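Local coordinates for ubiquitin-conjugating enzyme-like protein (Leishmania mexicana, PDB 6ZM3) that probably serves as the UEV partner of the E2 enzyme UBC2, forming a ubiquitin-conjugating complex essential for Leishmania amastigote differentiation, at residues B[43-49]-B[62-68]; B[54-60]-B[130-136]; B[73-79]-B[104-109]. All blocks are in the same frame, centred on the assembly; numbering follows the deposited sequence.

Contact 1. Residues B[43-49]-B[62-68]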
loop_
_atom_site.group_PDB
_atom_site.type_symbol
_atom_site.label_atom_id
_atom_site.label_comp_id
_atom_site.label_asym_id
_atom_site.label_seq_id
_atom_site.Cartn_x
_atom_site.Cartn_y
_atom_site.Cartn_z
ATOM N N HIS B 43 -3.919 4.060 20.750
ATOM C CA HIS B 43 -4.906 4.979 20.211
ATOM C C HIS B 43 -5.242 4.620 18.765
ATOM O O HIS B 43 -6.408 4.538 18.395
ATOM C CB HIS B 43 -4.403 6.424 20.350
ATOM C CG HIS B 43 -4.392 6.925 21.749
ATOM N ND1 HIS B 43 -5.531 7.394 22.377
ATOM C CD2 HIS B 43 -3.383 7.069 22.628
ATOM C CE1 HIS B 43 -5.219 7.812 23.582
ATOM N NE2 HIS B 43 -3.904 7.616 23.746
ATOM N N TYR B 44 -4.224 4.345 17.940
ATOM C CA TYR B 44 -4.470 4.146 16.525
ATOM C C TYR B 44 -4.169 2.725 16.073
ATOM O O TYR B 44 -3.125 2.184 16.443
ATOM C CB TYR B 44 -3.646 5.148 15.713
ATOM C CG TYR B 44 -4.276 6.523 15.717
ATOM C CD1 TYR B 44 -5.318 6.831 14.852
ATOM C CD2 TYR B 44 -3.847 7.503 16.592
ATOM C CE1 TYR B 44 -5.908 8.087 14.853
ATOM C CE2 TYR B 44 -4.413 8.773 16.591
ATOM C CZ TYR B 44 -5.448 9.064 15.724
ATOM O OH TYR B 44 -6.046 10.295 15.733
ATOM N N TRP B 45 -5.071 2.198 15.234
ATOM C CA TRP B 45 -4.968 0.885 14.637
ATOM C C TRP B 45 -5.078 0.994 13.124
ATOM O O TRP B 45 -5.815 1.832 12.611
ATOM C CB TRP B 45 -6.054 -0.038 15.224
ATOM C CG TRP B 45 -5.958 -0.194 16.708
ATOM C CD1 TRP B 45 -6.198 0.750 17.661
ATOM C CD2 TRP B 45 -5.629 -1.404 17.418
ATOM N NE1 TRP B 45 -5.993 0.234 18.912
ATOM C CE2 TRP B 45 -5.627 -1.089 18.788
ATOM C CE3 TRP B 45 -5.280 -2.696 17.010
ATOM C CZ2 TRP B 45 -5.378 -2.044 19.778
ATOM C CZ3 TRP B 45 -4.969 -3.624 17.982
ATOM C CH2 TRP B 45 -5.031 -3.306 19.347
ATOM N N ASN B 46 -4.339 0.142 12.426
ATOM C CA ASN B 46 -4.421 0.012 10.989
ATOM C C ASN B 46 -5.485 -1.040 10.763
ATOM O O ASN B 46 -5.514 -2.002 11.510
ATOM C CB ASN B 46 -3.122 -0.521 10.380
ATOM C CG ASN B 46 -1.931 0.404 10.474
ATOM O OD1 ASN B 46 -2.076 1.595 10.690
ATOM N ND2 ASN B 46 -0.737 -0.137 10.299
ATOM N N GLY B 47 -6.344 -0.847 9.753
ATOM C CA GLY B 47 -7.283 -1.878 9.354
ATOM C C GLY B 47 -7.130 -2.215 7.875
ATOM O O GLY B 47 -6.751 -1.384 7.039
ATOM N N THR B 48 -7.372 -3.479 7.578
ATOM C CA THR B 48 -7.438 -3.965 6.225
ATOM C C THR B 48 -8.772 -4.667 6.039
ATOM O O THR B 48 -9.118 -5.513 6.871
ATOM C CB THR B 48 -6.311 -4.978 5.950
ATOM O OG1 THR B 48 -5.087 -4.294 6.226
ATOM C CG2 THR B 48 -6.319 -5.506 4.529
ATOM N N ILE B 49 -9.415 -4.404 4.884
ATOM C CA ILE B 49 -10.479 -5.240 4.338
ATOM C C ILE B 49 -10.109 -5.671 2.923
ATOM O O ILE B 49 -9.754 -4.828 2.102
ATOM C CB ILE B 49 -11.807 -4.448 4.304
ATOM C CG1 ILE B 49 -12.351 -4.178 5.710
ATOM C CG2 ILE B 49 -12.812 -5.148 3.398
ATOM C CD1 ILE B 49 -13.325 -2.993 5.795
ATOM N N LEU B 62 -8.199 -2.933 0.813
ATOM C CA LEU B 62 -8.635 -1.621 1.257
ATOM C C LEU B 62 -8.061 -1.327 2.644
ATOM O O LEU B 62 -8.237 -2.104 3.581
ATOM C CB LEU B 62 -10.174 -1.620 1.239
ATOM C CG LEU B 62 -10.833 -2.028 -0.083
ATOM C CD1 LEU B 62 -12.341 -2.110 0.105
ATOM C CD2 LEU B 62 -10.522 -1.040 -1.217
ATOM N N SER B 63 -7.484 -0.127 2.821
ATOM C CA SER B 63 -6.827 0.273 4.053
ATOM C C SER B 63 -7.725 1.249 4.811
ATOM O O SER B 63 -8.360 2.114 4.196
ATOM C CB SER B 63 -5.455 0.913 3.817
ATOM O OG SER B 63 -4.494 -0.059 3.346
ATOM N N LEU B 64 -7.729 1.096 6.136
ATOM C CA LEU B 64 -8.492 1.947 7.041
ATOM C C LEU B 64 -7.624 2.400 8.205
ATOM O O LEU B 64 -6.643 1.738 8.570
ATOM C CB LEU B 64 -9.682 1.128 7.562
ATOM C CG LEU B 64 -10.642 0.607 6.499
ATOM C CD1 LEU B 64 -10.320 -0.849 6.117
ATOM C CD2 LEU B 64 -12.086 0.725 7.027
ATOM N N GLU B 65 -8.008 3.509 8.835
ATOM C CA GLU B 65 -7.407 3.906 10.085
ATOM C C GLU B 65 -8.504 3.860 11.143
ATOM O O GLU B 65 -9.654 4.223 10.829
ATOM C CB GLU B 65 -6.919 5.344 9.987
ATOM C CG GLU B 65 -6.212 5.818 11.240
ATOM C CD GLU B 65 -5.306 7.004 10.947
ATOM O OE1 GLU B 65 -4.072 6.788 10.700
ATOM O OE2 GLU B 65 -5.837 8.129 10.944
ATOM N N ILE B 66 -8.126 3.380 12.341
ATOM C CA ILE B 66 -9.019 3.281 13.486
ATOM C C ILE B 66 -8.447 4.081 14.647
ATOM O O ILE B 66 -7.291 3.910 15.053
ATOM C CB ILE B 66 -9.353 1.821 13.857
ATOM C CG1 ILE B 66 -9.782 1.062 12.598
ATOM C CG2 ILE B 66 -10.451 1.818 14.937
ATOM C CD1 ILE B 66 -9.848 -0.464 12.688
ATOM N N TYR B 67 -9.293 4.954 15.195
ATOM C CA TYR B 67 -8.961 5.721 16.375
ATOM C C TYR B 67 -9.871 5.281 17.518
ATOM O O TYR B 67 -11.080 5.374 17.377
ATOM C CB TYR B 67 -9.220 7.198 16.097
ATOM C CG TYR B 67 -8.930 8.150 17.227
ATOM C CD1 TYR B 67 -7.805 8.008 18.022
ATOM C CD2 TYR B 67 -9.770 9.225 17.482
ATOM C CE1 TYR B 67 -7.513 8.888 19.042
ATOM C CE2 TYR B 67 -9.493 10.120 18.506
ATOM C CZ TYR B 67 -8.367 9.949 19.292
ATOM O OH TYR B 67 -8.069 10.807 20.303
ATOM N N CYS B 68 -9.280 4.767 18.605
ATOM C CA CYS B 68 -10.011 4.499 19.842
ATOM C C CYS B 68 -9.713 5.602 20.861
ATOM O O CYS B 68 -8.635 5.659 21.449
ATOM C CB CYS B 68 -9.694 3.103 20.389
ATOM S SG CYS B 68 -9.915 1.748 19.217
HETATM O O HOH W 1 -3.772 -2.062 5.010
#

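Contact 2. Residues B[54-60]-B[130-136]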
loop_
_atom_site.group_PDB
_atom_site.type_symbol
_atom_site.label_atom_id
_atom_site.label_comp_id
_atom_site.label_asym_id
_atom_site.label_seq_id
_atom_site.Cartn_x
_atom_site.Cartn_y
_atom_site.Cartn_z
ATOM N N SER B 54 -17.309 -11.507 -6.115
ATOM C CA SER B 54 -18.544 -11.260 -6.852
ATOM C C SER B 54 -19.225 -9.956 -6.415
ATOM O O SER B 54 -20.432 -9.891 -6.178
ATOM C CB SER B 54 -19.447 -12.458 -6.775
ATOM O OG SER B 54 -18.736 -13.594 -7.243
ATOM N N THR B 55 -18.410 -8.905 -6.326
ATOM C CA THR B 55 -18.806 -7.553 -5.988
ATOM C C THR B 55 -17.871 -6.655 -6.800
ATOM O O THR B 55 -16.900 -7.163 -7.364
ATOM C CB THR B 55 -18.696 -7.288 -4.477
ATOM O OG1 THR B 55 -17.316 -7.185 -4.108
ATOM C CG2 THR B 55 -19.377 -8.314 -3.589
ATOM N N THR B 56 -18.167 -5.356 -6.863
ATOM C CA THR B 56 -17.294 -4.402 -7.541
ATOM C C THR B 56 -16.154 -3.979 -6.612
ATOM O O THR B 56 -15.262 -3.239 -7.013
ATOM C CB THR B 56 -18.059 -3.123 -7.891
ATOM O OG1 THR B 56 -18.802 -2.800 -6.717
ATOM C CG2 THR B 56 -18.972 -3.309 -9.085
ATOM N N PHE B 57 -16.174 -4.475 -5.373
ATOM C CA PHE B 57 -15.067 -4.291 -4.447
ATOM C C PHE B 57 -14.055 -5.444 -4.502
ATOM O O PHE B 57 -13.023 -5.338 -3.846
ATOM C CB PHE B 57 -15.587 -4.176 -3.010
ATOM C CG PHE B 57 -16.573 -3.067 -2.724
ATOM C CD1 PHE B 57 -17.936 -3.270 -2.912
ATOM C CD2 PHE B 57 -16.153 -1.841 -2.219
ATOM C CE1 PHE B 57 -18.852 -2.257 -2.663
ATOM C CE2 PHE B 57 -17.072 -0.843 -1.918
ATOM C CZ PHE B 57 -18.424 -1.050 -2.144
ATOM N N GLU B 58 -14.323 -6.523 -5.260
ATOM C CA GLU B 58 -13.694 -7.821 -5.028
ATOM C C GLU B 58 -12.169 -7.735 -5.079
ATOM O O GLU B 58 -11.610 -7.155 -6.007
ATOM C CB GLU B 58 -14.192 -8.932 -5.964
ATOM C CG GLU B 58 -13.865 -8.724 -7.432
ATOM C CD GLU B 58 -14.446 -9.784 -8.375
ATOM O OE1 GLU B 58 -14.088 -9.773 -9.547
ATOM O OE2 GLU B 58 -15.249 -10.629 -7.926
ATOM N N TYR B 59 -11.542 -8.339 -4.059
ATOM C CA TYR B 59 -10.106 -8.579 -3.933
ATOM C C TYR B 59 -9.305 -7.281 -3.791
ATOM O O TYR B 59 -8.079 -7.336 -3.695
ATOM C CB TYR B 59 -9.544 -9.532 -4.998
ATOM C CG TYR B 59 -10.403 -10.723 -5.350
ATOM C CD1 TYR B 59 -10.815 -11.626 -4.378
ATOM C CD2 TYR B 59 -10.813 -10.947 -6.658
ATOM C CE1 TYR B 59 -11.603 -12.721 -4.707
ATOM C CE2 TYR B 59 -11.620 -12.021 -6.999
ATOM C CZ TYR B 59 -12.016 -12.910 -6.015
ATOM O OH TYR B 59 -12.816 -13.967 -6.341
ATOM N N ARG B 60 -9.982 -6.127 -3.731
ATOM C CA ARG B 60 -9.255 -4.899 -3.464
ATOM C C ARG B 60 -8.703 -4.965 -2.040
ATOM O O ARG B 60 -9.427 -5.313 -1.094
ATOM C CB ARG B 60 -10.104 -3.629 -3.610
ATOM C CG ARG B 60 -10.569 -3.345 -5.039
ATOM C CD ARG B 60 -11.512 -2.174 -5.171
ATOM N NE ARG B 60 -11.777 -1.867 -6.580
ATOM C CZ ARG B 60 -11.922 -0.631 -7.040
ATOM N NH1 ARG B 60 -11.880 0.389 -6.209
ATOM N NH2 ARG B 60 -12.123 -0.414 -8.325
ATOM N N ARG B 130 -23.409 -4.329 -3.715
ATOM C CA ARG B 130 -22.419 -5.142 -4.402
ATOM C C ARG B 130 -22.204 -4.697 -5.858
ATOM O O ARG B 130 -21.355 -5.251 -6.556
ATOM C CB ARG B 130 -22.718 -6.634 -4.181
ATOM C CG ARG B 130 -23.662 -7.284 -5.180
ATOM C CD ARG B 130 -23.459 -8.792 -5.219
ATOM N NE ARG B 130 -24.256 -9.461 -4.203
ATOM C CZ ARG B 130 -25.145 -10.439 -4.413
ATOM N NH1 ARG B 130 -25.351 -10.926 -5.627
ATOM N NH2 ARG B 130 -25.813 -10.947 -3.390
ATOM N N LYS B 131 -22.946 -3.676 -6.315
ATOM C CA LYS B 131 -22.810 -3.252 -7.694
ATOM C C LYS B 131 -22.484 -1.771 -7.759
ATOM O O LYS B 131 -22.424 -1.245 -8.860
ATOM C CB LYS B 131 -24.084 -3.523 -8.511
ATOM C CG LYS B 131 -24.391 -4.995 -8.727
ATOM C CD LYS B 131 -25.782 -5.269 -9.253
ATOM C CE LYS B 131 -26.095 -6.751 -9.234
ATOM N NZ LYS B 131 -26.455 -7.219 -7.872
ATOM N N LEU B 132 -22.296 -1.113 -6.602
ATOM C CA LEU B 132 -21.940 0.295 -6.608
ATOM C C LEU B 132 -20.636 0.457 -7.383
ATOM O O LEU B 132 -19.690 -0.296 -7.175
ATOM C CB LEU B 132 -21.833 0.802 -5.163
ATOM C CG LEU B 132 -23.147 0.832 -4.375
ATOM C CD1 LEU B 132 -22.908 1.160 -2.910
ATOM C CD2 LEU B 132 -24.134 1.837 -4.953
ATOM N N VAL B 133 -20.618 1.401 -8.332
ATOM C CA VAL B 133 -19.446 1.632 -9.163
ATOM C C VAL B 133 -18.366 2.178 -8.235
ATOM O O VAL B 133 -18.639 3.111 -7.493
ATOM C CB VAL B 133 -19.748 2.641 -10.286
ATOM C CG1 VAL B 133 -18.469 3.197 -10.922
ATOM C CG2 VAL B 133 -20.683 2.040 -11.331
ATOM N N GLN B 134 -17.165 1.595 -8.294
ATOM C CA GLN B 134 -16.077 1.995 -7.407
ATOM C C GLN B 134 -15.127 2.946 -8.142
ATOM O O GLN B 134 -15.065 2.941 -9.379
ATOM C CB GLN B 134 -15.284 0.753 -6.998
ATOM C CG GLN B 134 -15.994 -0.117 -5.966
ATOM C CD GLN B 134 -16.679 0.683 -4.888
ATOM O OE1 GLN B 134 -16.061 1.401 -4.084
ATOM N NE2 GLN B 134 -18.001 0.592 -4.896
ATOM N N PRO B 135 -14.319 3.768 -7.428
ATOM C CA PRO B 135 -13.278 4.550 -8.094
ATOM C C PRO B 135 -12.214 3.567 -8.574
ATOM O O PRO B 135 -12.229 2.374 -8.212
ATOM C CB PRO B 135 -12.797 5.526 -7.008
ATOM C CG PRO B 135 -13.119 4.817 -5.707
ATOM C CD PRO B 135 -14.379 4.012 -5.980
ATOM N N PRO B 136 -11.281 3.999 -9.456
ATOM C CA PRO B 136 -10.203 3.114 -9.885
ATOM C C PRO B 136 -9.501 2.520 -8.663
ATOM O O PRO B 136 -9.375 3.176 -7.613
ATOM C CB PRO B 136 -9.263 4.056 -10.661
ATOM C CG PRO B 136 -10.200 5.130 -11.190
ATOM C CD PRO B 136 -11.221 5.333 -10.081
HETATM O O HOH W 2 -13.208 1.046 -3.767
#

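Contact 3. Residues B[73-79]-B[104-109]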
loop_
_atom_site.group_PDB
_atom_site.type_symbol
_atom_site.label_atom_id
_atom_site.label_comp_id
_atom_site.label_asym_id
_atom_site.label_seq_id
_atom_site.Cartn_x
_atom_site.Cartn_y
_atom_site.Cartn_z
ATOM N N PRO B 73 -14.488 1.351 24.739
ATOM C CA PRO B 73 -15.544 1.086 23.765
ATOM C C PRO B 73 -16.946 1.514 24.225
ATOM O O PRO B 73 -17.919 0.892 23.813
ATOM C CB PRO B 73 -15.494 -0.441 23.692
ATOM C CG PRO B 73 -15.205 -0.876 25.099
ATOM C CD PRO B 73 -14.422 0.254 25.721
ATOM N N LYS B 74 -17.025 2.523 25.102
ATOM C CA LYS B 74 -18.314 3.024 25.579
ATOM C C LYS B 74 -19.046 3.684 24.413
ATOM O O LYS B 74 -20.250 3.477 24.232
ATOM C CB LYS B 74 -18.183 3.940 26.797
ATOM C CG LYS B 74 -18.036 3.196 28.123
ATOM C CD LYS B 74 -18.372 4.029 29.351
ATOM C CE LYS B 74 -17.171 4.669 30.019
ATOM N NZ LYS B 74 -16.593 5.766 29.206
ATOM N N VAL B 75 -18.266 4.394 23.591
ATOM C CA VAL B 75 -18.722 4.909 22.303
ATOM C C VAL B 75 -17.929 4.209 21.196
ATOM O O VAL B 75 -16.870 3.639 21.455
ATOM C CB VAL B 75 -18.575 6.440 22.239
ATOM C CG1 VAL B 75 -19.345 7.131 23.350
ATOM C CG2 VAL B 75 -17.118 6.870 22.256
ATOM N N PRO B 76 -18.397 4.188 19.923
ATOM C CA PRO B 76 -17.734 3.382 18.898
ATOM C C PRO B 76 -16.337 3.908 18.554
ATOM O O PRO B 76 -16.005 5.055 18.857
ATOM C CB PRO B 76 -18.695 3.477 17.690
ATOM C CG PRO B 76 -20.007 3.983 18.285
ATOM C CD PRO B 76 -19.568 4.911 19.399
ATOM N N PRO B 77 -15.470 3.091 17.904
ATOM C CA PRO B 77 -14.209 3.595 17.381
ATOM C C PRO B 77 -14.508 4.499 16.183
ATOM O O PRO B 77 -15.537 4.344 15.517
ATOM C CB PRO B 77 -13.503 2.338 16.855
ATOM C CG PRO B 77 -14.591 1.312 16.598
ATOM C CD PRO B 77 -15.712 1.690 17.539
ATOM N N HIS B 78 -13.583 5.413 15.903
ATOM C CA HIS B 78 -13.649 6.245 14.706
ATOM C C HIS B 78 -12.902 5.526 13.597
ATOM O O HIS B 78 -11.707 5.287 13.759
ATOM C CB HIS B 78 -13.042 7.619 15.007
ATOM C CG HIS B 78 -13.650 8.256 16.212
ATOM N ND1 HIS B 78 -14.973 8.655 16.248
ATOM C CD2 HIS B 78 -13.138 8.554 17.427
ATOM C CE1 HIS B 78 -15.240 9.185 17.419
ATOM N NE2 HIS B 78 -14.131 9.134 18.163
ATOM N N ILE B 79 -13.624 5.144 12.538
ATOM C CA ILE B 79 -13.092 4.393 11.415
ATOM C C ILE B 79 -13.161 5.299 10.182
ATOM O O ILE B 79 -14.220 5.843 9.860
ATOM C CB ILE B 79 -13.848 3.058 11.225
ATOM C CG1 ILE B 79 -13.938 2.243 12.530
ATOM C CG2 ILE B 79 -13.292 2.220 10.073
ATOM C CD1 ILE B 79 -14.327 0.777 12.308
ATOM N N PHE B 104 -22.845 0.983 14.327
ATOM C CA PHE B 104 -22.574 2.176 15.105
ATOM C C PHE B 104 -23.876 2.818 15.580
ATOM O O PHE B 104 -23.902 3.419 16.653
ATOM C CB PHE B 104 -21.827 3.204 14.255
ATOM C CG PHE B 104 -20.362 2.903 14.054
ATOM C CD1 PHE B 104 -19.710 1.959 14.831
ATOM C CD2 PHE B 104 -19.622 3.609 13.110
ATOM C CE1 PHE B 104 -18.362 1.683 14.635
ATOM C CE2 PHE B 104 -18.270 3.342 12.923
ATOM C CZ PHE B 104 -17.648 2.368 13.676
ATOM N N LYS B 105 -24.905 2.761 14.729
ATOM C CA LYS B 105 -26.211 3.337 15.028
ATOM C C LYS B 105 -26.755 2.711 16.308
ATOM O O LYS B 105 -27.221 3.425 17.195
ATOM C CB LYS B 105 -27.181 3.036 13.880
ATOM C CG LYS B 105 -28.525 3.764 13.934
ATOM C CD LYS B 105 -29.533 3.176 12.956
ATOM C CE LYS B 105 -30.531 4.156 12.376
ATOM N NZ LYS B 105 -31.375 4.790 13.414
ATOM N N HIS B 106 -26.683 1.378 16.374
ATOM C CA HIS B 106 -27.082 0.623 17.558
ATOM C C HIS B 106 -25.843 0.013 18.220
ATOM O O HIS B 106 -25.643 -1.203 18.147
ATOM C CB HIS B 106 -28.125 -0.427 17.156
ATOM C CG HIS B 106 -29.369 0.164 16.566
ATOM N ND1 HIS B 106 -30.167 1.074 17.263
ATOM C CD2 HIS B 106 -29.986 -0.056 15.386
ATOM C CE1 HIS B 106 -31.208 1.400 16.523
ATOM N NE2 HIS B 106 -31.118 0.711 15.363
ATOM N N TRP B 107 -25.033 0.870 18.862
ATOM C CA TRP B 107 -23.688 0.502 19.317
ATOM C C TRP B 107 -23.805 -0.402 20.545
ATOM O O TRP B 107 -24.418 -0.008 21.533
ATOM C CB TRP B 107 -22.849 1.756 19.625
ATOM C CG TRP B 107 -21.511 1.472 20.251
ATOM C CD1 TRP B 107 -21.070 1.841 21.492
ATOM C CD2 TRP B 107 -20.425 0.750 19.645
ATOM N NE1 TRP B 107 -19.788 1.388 21.697
ATOM C CE2 TRP B 107 -19.378 0.696 20.592
ATOM C CE3 TRP B 107 -20.255 0.111 18.408
ATOM C CZ2 TRP B 107 -18.157 0.079 20.315
ATOM C CZ3 TRP B 107 -19.055 -0.522 18.143
ATOM C CH2 TRP B 107 -18.035 -0.556 19.097
ATOM N N ASP B 108 -23.215 -1.598 20.450
ATOM C CA ASP B 108 -23.001 -2.524 21.550
ATOM C C ASP B 108 -21.504 -2.533 21.904
ATOM O O ASP B 108 -20.707 -2.972 21.086
ATOM C CB ASP B 108 -23.458 -3.905 21.085
ATOM C CG ASP B 108 -23.322 -5.015 22.118
ATOM O OD1 ASP B 108 -22.669 -4.782 23.158
ATOM O OD2 ASP B 108 -23.865 -6.111 21.858
ATOM N N ARG B 109 -21.140 -2.024 23.099
ATOM C CA ARG B 109 -19.853 -2.176 23.770
ATOM C C ARG B 109 -19.049 -3.380 23.279
ATOM O O ARG B 109 -17.839 -3.277 23.082
ATOM C CB ARG B 109 -20.086 -2.464 25.260
ATOM C CG ARG B 109 -19.854 -1.283 26.189
ATOM C CD ARG B 109 -19.501 -1.809 27.569
ATOM N NE ARG B 109 -18.122 -2.301 27.682
ATOM C CZ ARG B 109 -17.116 -1.627 28.238
ATOM N NH1 ARG B 109 -17.315 -0.426 28.751
ATOM N NH2 ARG B 109 -15.903 -2.165 28.283
#

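Contact 1. Residues B[43-49]-B[62-68]
Strands 44-50 and 61-67 form the central hairpin of the antiparallel meander of the ubiquitin-conjugating (UBC) fold, in continuous register from Tyr44–Tyr67 to Ile49–Leu62. Just before the strand, the carbonyl of His43 takes a hydrogen bond from the amide of Cys68. Tyr44 lies over Tyr67 in an offset stack, centroids 4.7 Å apart, and Arg35 adds a cation-pi contact to Tyr44. Trp45 starts the hydrogen-bonded pairs, exchanging two backbone bonds with Ile66. Its indole enters the core between helices 9-22 and 113-125, with Cys68 SG obliquely beside the ring. Asn46 sits across from Glu65, whose carboxylate forms salt bridges to Arg35 and Arg80; Asn46 itself packs on an apolar side chain of the E2 chain. At Gly47 a CB would crowd Ile66 CD1 and Leu64 CB, so the bare backbone passes close by while pairing doubly with Leu64. Thr48 lies on the other face of the sheet, the one that meets the E2 chain, and there a water links Thr48 OG1 (2.9 Å) to Ser63 OG (2.7 Å). Ile49 exchanges two backbone bonds with Leu62, and inside the core Ile49 CD1 meets Leu64 CD1 at 3.7 Å.

Contact 2. Residues B[54-60]-B[130-136]
This is a surface contact between two irregular segments: the loop that joins strands 44-50 and 61-67, and the C-terminal tail beyond helix 113-125. It is held mainly by carbonyls of the tail. At one end the amide of Thr56 donates to Arg130 O (N to O 3.2 Å), while Thr55 CA makes a CH···O contact with the same oxygen. The aliphatic part of Arg130 lies alongside, its CB 3.8 Å from Thr55 CG2. Two residues further along the tail, Leu132 O is used twice: Thr56 OG1 donates to it at 2.7 Å, and Gln134 NE2 reaches back to it at 3.0 Å. That posture sets the Gln134 amide over one face of the Phe57 ring, with NE2 3.2 Å from Phe57 CZ, while Gln134 OE1 accepts from the backbone of Asn86. The loop is shaped to present these groups by a type I turn from Thr55 to Glu58 and a type II turn from Phe57 to Arg60. In canonical E2 enzymes the UBC fold goes on into two further C-terminal helices, which UEV proteins lack; here an extended tail follows helix 113-125 and runs along the loop. Tyr59, on the same loop, makes a weak hydrogen bond through its carbonyl to a basic side chain of the E2 chain. At the far end Arg60 grips Pro135 O with a fork, NH1 and NH2 both 2.8 Å from that oxygen, and its guanidinium lies face-on against Gln134 CB.

Contact 3. Residues B[73-79]-B[104-109]
Aromatic-proline packing dominates here, with a hydrogen bond fixing the indole. Pro73, Pro76 and Pro77 make up the Pro-x-x-Pro-Pro sequence familiar from E2 enzymes, and the peptide bond before Pro73 is cis. Trp107 turns one face of its indole to Pro76: Pro76 CA sits 3.6 Å from the centroid of the six-membered ring, nearly on the ring normal, which is a good CH-pi geometry, and Pro76 CG comes within 3.5 Å of Trp107 CG. Pro77 extends the same surface, its CD 3.6 Å from Trp107 CH2. Phe104 completes the apolar cluster, with Pro76 CB 3.4 Å from Phe104 CD1 and Ile79 CG1 3.9 Å from Phe104 CZ, the latter at the ring edge. A polar element is at the rim of the indole, where Trp107 NE1 donates to Pro73 O at 2.9 Å; the bond runs near the ring plane, so it does not compete with the packing on the face. Arg109 adds a flat, charged lid: its guanidinium lies face-on over the Pro73 ring, NH2 3.5 Å from Pro73 CG, while that NH2 also donates to Val7 O. Lys74 CG lies 3.7 Å from Arg109 NH1. The proline segment leads straight into strand 78-81, and Phe104 is on the short helix 102-105, so the contact ties that helix and the segment following it to the edge of the sheet. Beneath, Pro77, Ile79 and Phe104 all rest on Cys116 of helix 113-125; Pro77 also touches Ile66, and Ile79 touches Leu64, both on strand 61-67.

Contact 1 lies near the middle of the chain, its centre about 15 Å from that of contact 3 and about 20 Å from that of contact 2. Strand 61-67 is the common element: it pairs with 44-50 in contact 1 and with 78-81, the edge strand into which contact 3 runs, through a probable Tyr67 N to His78 O bond. Contact 2 includes the loop joining the two strands of contact 1, so the segments of these contacts alternate along the chain, whereas contact 3 falls wholly between the halves of contact 2. Contacts 2 and 3 lie on opposite sides of the chain's centre, so the sheet is tied to later parts of the UBC fold towards both ends.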